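Local coordinates for EpsJ (Vibrio vulnificus, PDB 2RET), which is a pseudopilin of the type 2 secretion system that forms a complex with the pseudopilin EpsI and is probably part of the secretion pseudopilus, at residues 48-60 against 137-149. Sequence-based numbering, arbitrary orientation.
Sequences SKKLLHWADYLLD and NEWSNELTLPAAI
The broken strand 49-56 of the larger antiparallel sheet meets the loop that leads into strand 148-155 of the smaller one, so the contact joins the two sheets of this pseudopilin. Leu51 and Leu52 supply most of the apolar surface from 48-60. Leu52 has CG anti to its own carbonyl carbon (chi1 -68°), and its CD1 branch points at the ring of Pro146. Leu52 CD1 abuts Pro146 CD at 3.3 Å, tighter than usual for two carbons. The same CD1 lies 3.9 Å from Trp139 CD1. Leu145 crosses Leu52 at about a right angle, with its CD2 3.8 Å from Leu52 CG. Ile149 and, from strand 122-130, Phe129 also border Leu52. Leu51 instead sends CD1 against the loop backbone, 3.3 Å from Glu142 O and close to Thr144 N. That carbonyl accepts a hydrogen bond from Gln39.

Contacts within the loop are consistent with a defined shape. Pro146 CD covers one face of the Trp139 indole, offset toward the rim. At the ring edge, Trp139 NE1 donates to Thr144 O at 3.0 Å, in the carbonyl plane. Asn141 OD1 accepts from Leu143 N in an Asx turn.

Polar links between the segments are few. Trp54 NE1 gives a weak, bent bond (122°) to Asn137 O, 3.1 Å away near the indole plane. One water accepts from Leu52 N and donates weakly to Trp139 O. A second accepts from Trp139 N and donates weakly to Trp54 O. Glu142 lays CG 3.7 Å from Lys49 O, but its carboxylate makes no salt bridge with Lys50, as NZ and OE2 are 6.1 Å apart. Cohesion therefore rests mainly on van der Waals contact of Leu51 and Leu52 with Leu145, Trp139 and the loop backbone, and of Glu142 with Lys49 and Lys50.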
loop_
_atom_site.group_PDB
_atom_site.type_symbol
_atom_site.label_atom_id
_atom_site.label_comp_id
_atom_site.label_asym_id
_atom_site.label_seq_id
_atom_site.Cartn_x
_atom_site.Cartn_y
_atom_site.Cartn_z
ATOM N N SER B 48 6.567 24.512 19.381
ATOM C CA SER B 48 6.930 23.214 19.934
ATOM C C SER B 48 5.851 22.164 19.642
ATOM O O SER B 48 4.718 22.259 20.130
ATOM C CB SER B 48 7.174 23.322 21.441
ATOM O OG SER B 48 5.995 23.070 22.179
ATOM N N LYS B 49 6.221 21.153 18.856
ATOM C CA LYS B 49 5.294 20.110 18.430
ATOM C C LYS B 49 5.610 18.843 19.198
ATOM O O LYS B 49 6.721 18.689 19.691
ATOM C CB LYS B 49 5.429 19.842 16.925
ATOM C CG LYS B 49 5.662 21.075 16.071
ATOM C CD LYS B 49 5.581 20.777 14.572
ATOM C CE LYS B 49 4.133 20.615 14.092
ATOM N NZ LYS B 49 3.970 21.091 12.670
ATOM N N LYS B 50 4.630 17.950 19.298
ATOM C CA LYS B 50 4.825 16.604 19.853
ATOM C C LYS B 50 4.037 15.569 19.049
ATOM O O LYS B 50 3.000 15.863 18.467
ATOM C CB LYS B 50 4.380 16.516 21.321
ATOM C CG LYS B 50 5.197 17.294 22.346
ATOM C CD LYS B 50 4.643 17.056 23.753
ATOM C CE LYS B 50 5.209 18.020 24.780
ATOM N NZ LYS B 50 4.831 19.473 24.580
ATOM N N LEU B 51 4.557 14.347 19.047
ATOM C CA LEU B 51 3.827 13.171 18.578
ATOM C C LEU B 51 2.625 12.803 19.505
ATOM O O LEU B 51 1.512 12.643 19.027
ATOM C CB LEU B 51 4.785 11.994 18.429
ATOM C CG LEU B 51 5.446 11.878 17.064
ATOM C CD1 LEU B 51 6.462 10.731 17.112
ATOM C CD2 LEU B 51 4.402 11.692 15.922
ATOM N N LEU B 52 2.880 12.673 20.807
ATOM C CA LEU B 52 1.854 12.365 21.833
ATOM C C LEU B 52 1.945 13.405 22.951
ATOM O O LEU B 52 3.017 13.638 23.489
ATOM C CB LEU B 52 2.024 10.981 22.486
ATOM C CG LEU B 52 1.796 9.670 21.707
ATOM C CD1 LEU B 52 2.619 8.529 22.342
ATOM C CD2 LEU B 52 0.342 9.283 21.643
ATOM N N HIS B 53 0.811 14.014 23.276
ATOM C CA HIS B 53 0.731 14.993 24.332
ATOM C C HIS B 53 0.040 14.288 25.498
ATOM O O HIS B 53 -0.987 13.668 25.332
ATOM C CB HIS B 53 -0.077 16.238 23.897
ATOM C CG HIS B 53 0.376 16.844 22.605
ATOM N ND1 HIS B 53 1.172 17.974 22.541
ATOM C CD2 HIS B 53 0.141 16.474 21.325
ATOM C CE1 HIS B 53 1.394 18.271 21.276
ATOM N NE2 HIS B 53 0.776 17.378 20.520
ATOM N N TRP B 54 0.640 14.404 26.665
ATOM C CA TRP B 54 0.248 13.638 27.844
ATOM C C TRP B 54 0.676 14.423 29.087
ATOM O O TRP B 54 1.855 14.499 29.402
ATOM C CB TRP B 54 0.881 12.243 27.853
ATOM C CG TRP B 54 0.647 11.472 29.148
ATOM C CD1 TRP B 54 1.609 11.042 30.044
ATOM C CD2 TRP B 54 -0.601 11.027 29.674
ATOM N NE1 TRP B 54 1.020 10.368 31.090
ATOM C CE2 TRP B 54 -0.334 10.346 30.886
ATOM C CE3 TRP B 54 -1.923 11.152 29.255
ATOM C CZ2 TRP B 54 -1.333 9.813 31.668
ATOM C CZ3 TRP B 54 -2.912 10.601 30.012
ATOM C CH2 TRP B 54 -2.623 9.932 31.210
ATOM N N ALA B 55 -0.285 15.044 29.756
ATOM C CA ALA B 55 0.049 15.905 30.912
ATOM C C ALA B 55 -1.154 16.128 31.770
ATOM O O ALA B 55 -2.282 16.028 31.303
ATOM C CB ALA B 55 0.625 17.256 30.454
ATOM N N ASP B 56 -0.902 16.415 33.043
ATOM C CA ASP B 56 -1.936 16.882 33.954
ATOM C C ASP B 56 -2.578 18.124 33.356
ATOM O O ASP B 56 -1.884 18.993 32.827
ATOM C CB ASP B 56 -1.345 17.207 35.318
ATOM C CG ASP B 56 -1.157 15.976 36.195
ATOM O OD1 ASP B 56 -1.852 14.949 36.051
ATOM O OD2 ASP B 56 -0.288 16.024 37.054
ATOM N N TYR B 57 -3.904 18.185 33.409
ATOM C CA TYR B 57 -4.652 19.366 32.996
ATOM C C TYR B 57 -4.611 19.667 31.471
ATOM O O TYR B 57 -5.150 20.683 31.050
ATOM C CB TYR B 57 -4.270 20.590 33.845
ATOM C CG TYR B 57 -3.985 20.223 35.284
ATOM C CD1 TYR B 57 -2.779 20.576 35.889
ATOM C CD2 TYR B 57 -4.893 19.479 36.035
ATOM C CE1 TYR B 57 -2.492 20.217 37.213
ATOM C CE2 TYR B 57 -4.605 19.106 37.351
ATOM C CZ TYR B 57 -3.401 19.482 37.929
ATOM O OH TYR B 57 -3.098 19.118 39.216
ATOM N N LEU B 58 -4.047 18.768 30.649
ATOM C CA LEU B 58 -4.128 18.948 29.204
ATOM C C LEU B 58 -5.594 19.007 28.783
ATOM O O LEU B 58 -6.449 18.259 29.302
ATOM C CB LEU B 58 -3.462 17.803 28.428
ATOM C CG LEU B 58 -3.029 18.223 27.001
ATOM C CD1 LEU B 58 -1.656 19.012 27.121
ATOM C CD2 LEU B 58 -2.942 17.055 26.018
ATOM N N LEU B 59 -5.866 19.905 27.842
ATOM C CA LEU B 59 -7.208 20.154 27.331
ATOM C C LEU B 59 -8.188 20.496 28.456
ATOM O O LEU B 59 -9.367 20.199 28.350
ATOM C CB LEU B 59 -7.712 18.945 26.528
ATOM C CG LEU B 59 -6.795 18.362 25.424
ATOM C CD1 LEU B 59 -7.426 17.122 24.839
ATOM C CD2 LEU B 59 -6.471 19.384 24.316
ATOM N N ASP B 60 -7.690 21.093 29.539
ATOM C CA ASP B 60 -8.534 21.480 30.665
ATOM C C ASP B 60 -9.085 20.275 31.443
ATOM O O ASP B 60 -10.040 20.406 32.182
ATOM C CB ASP B 60 -9.689 22.377 30.171
ATOM C CG ASP B 60 -10.416 23.091 31.294
ATOM O OD1 ASP B 60 -9.805 23.311 32.362
ATOM O OD2 ASP B 60 -11.611 23.427 31.111
ATOM N N ASN B 137 5.841 6.337 32.061
ATOM C CA ASN B 137 4.707 7.204 32.377
ATOM C C ASN B 137 4.696 8.513 31.563
ATOM O O ASN B 137 3.856 9.381 31.756
ATOM C CB ASN B 137 4.668 7.454 33.902
ATOM C CG ASN B 137 4.663 6.121 34.722
ATOM O OD1 ASN B 137 4.144 5.085 34.260
ATOM N ND2 ASN B 137 5.240 6.154 35.942
ATOM N N GLU B 138 5.621 8.652 30.633
ATOM C CA GLU B 138 5.602 9.807 29.761
ATOM C C GLU B 138 6.219 9.412 28.436
ATOM O O GLU B 138 6.909 8.409 28.342
ATOM C CB GLU B 138 6.382 10.946 30.402
ATOM C CG GLU B 138 7.854 10.832 30.177
ATOM C CD GLU B 138 8.655 11.490 31.253
ATOM O OE1 GLU B 138 8.669 10.956 32.384
ATOM O OE2 GLU B 138 9.287 12.530 30.973
ATOM N N TRP B 139 6.001 10.227 27.422
ATOM C CA TRP B 139 6.603 9.972 26.119
ATOM C C TRP B 139 7.204 11.249 25.546
ATOM O O TRP B 139 6.490 12.151 25.101
ATOM C CB TRP B 139 5.591 9.389 25.145
ATOM C CG TRP B 139 6.306 8.809 23.986
ATOM C CD1 TRP B 139 6.455 9.360 22.740
ATOM C CD2 TRP B 139 7.073 7.609 23.989
ATOM N NE1 TRP B 139 7.241 8.560 21.961
ATOM C CE2 TRP B 139 7.631 7.468 22.693
ATOM C CE3 TRP B 139 7.341 6.636 24.952
ATOM C CZ2 TRP B 139 8.430 6.391 22.342
ATOM C CZ3 TRP B 139 8.111 5.553 24.590
ATOM C CH2 TRP B 139 8.660 5.444 23.300
ATOM N N SER B 140 8.524 11.327 25.556
ATOM C CA SER B 140 9.175 12.550 25.138
ATOM C C SER B 140 10.014 12.345 23.878
ATOM O O SER B 140 10.687 13.250 23.435
ATOM C CB SER B 140 9.976 13.151 26.293
ATOM O OG SER B 140 10.770 12.176 26.936
ATOM N N ASN B 141 9.940 11.159 23.297
ATOM C CA ASN B 141 10.577 10.888 22.022
ATOM C C ASN B 141 9.681 11.450 20.919
ATOM O O ASN B 141 8.570 10.972 20.696
ATOM C CB ASN B 141 10.771 9.380 21.859
ATOM C CG ASN B 141 11.582 9.021 20.650
ATOM O OD1 ASN B 141 11.716 9.803 19.718
ATOM N ND2 ASN B 141 12.125 7.831 20.652
ATOM N N GLU B 142 10.148 12.500 20.256
ATOM C CA GLU B 142 9.335 13.206 19.255
ATOM C C GLU B 142 9.527 12.622 17.850
ATOM O O GLU B 142 8.802 13.006 16.901
ATOM C CB GLU B 142 9.642 14.725 19.284
ATOM C CG GLU B 142 8.602 15.553 20.081
ATOM C CD GLU B 142 9.030 15.898 21.530
ATOM O OE1 GLU B 142 9.760 16.906 21.708
ATOM O OE2 GLU B 142 8.600 15.190 22.487
ATOM N N LEU B 143 10.467 11.680 17.729
ATOM C CA LEU B 143 10.821 11.085 16.440
ATOM C C LEU B 143 10.082 9.793 16.097
ATOM O O LEU B 143 9.982 9.446 14.942
ATOM C CB LEU B 143 12.335 10.846 16.381
ATOM C CG LEU B 143 13.207 12.097 16.559
ATOM C CD1 LEU B 143 14.694 11.750 16.437
ATOM C CD2 LEU B 143 12.782 13.188 15.579
ATOM N N THR B 144 9.582 9.085 17.100
ATOM C CA THR B 144 8.942 7.783 16.913
ATOM C C THR B 144 7.863 7.590 17.997
ATOM O O THR B 144 7.937 8.172 19.080
ATOM C CB THR B 144 10.001 6.615 16.926
ATOM O OG1 THR B 144 9.404 5.393 16.465
ATOM C CG2 THR B 144 10.553 6.378 18.336
ATOM N N LEU B 145 6.846 6.792 17.699
ATOM C CA LEU B 145 5.785 6.520 18.665
ATOM C C LEU B 145 6.249 5.375 19.535
ATOM O O LEU B 145 7.150 4.641 19.145
ATOM C CB LEU B 145 4.464 6.158 17.968
ATOM C CG LEU B 145 3.674 7.306 17.289
ATOM C CD1 LEU B 145 2.681 6.738 16.321
ATOM C CD2 LEU B 145 2.970 8.230 18.340
ATOM N N PRO B 146 5.643 5.202 20.723
ATOM C CA PRO B 146 5.922 3.970 21.467
ATOM C C PRO B 146 5.345 2.761 20.722
ATOM O O PRO B 146 4.329 2.900 20.045
ATOM C CB PRO B 146 5.183 4.195 22.801
ATOM C CG PRO B 146 4.052 5.085 22.414
ATOM C CD PRO B 146 4.662 6.042 21.420
ATOM N N ALA B 147 5.985 1.596 20.834
ATOM C CA ALA B 147 5.511 0.378 20.155
ATOM C C ALA B 147 4.054 0.005 20.583
ATOM O O ALA B 147 3.297 -0.576 19.809
ATOM C CB ALA B 147 6.511 -0.814 20.430
ATOM N N ALA B 148 3.699 0.361 21.815
ATOM C CA ALA B 148 2.383 0.089 22.408
ATOM C C ALA B 148 2.016 1.152 23.458
ATOM O O ALA B 148 2.868 1.822 24.026
ATOM C CB ALA B 148 2.342 -1.302 23.033
ATOM N N ILE B 149 0.718 1.293 23.675
ATOM C CA ILE B 149 0.131 2.239 24.600
ATOM C C ILE B 149 -0.947 1.459 25.374
ATOM O O ILE B 149 -1.696 0.712 24.797
ATOM C CB ILE B 149 -0.480 3.460 23.800
ATOM C CG1 ILE B 149 0.650 4.251 23.125
ATOM C CG2 ILE B 149 -1.186 4.474 24.692
ATOM C CD1 ILE B 149 0.235 4.893 21.795
HETATM O O HOH W 1 5.696 12.680 21.921
HETATM O O HOH W 2 4.713 12.933 28.284
#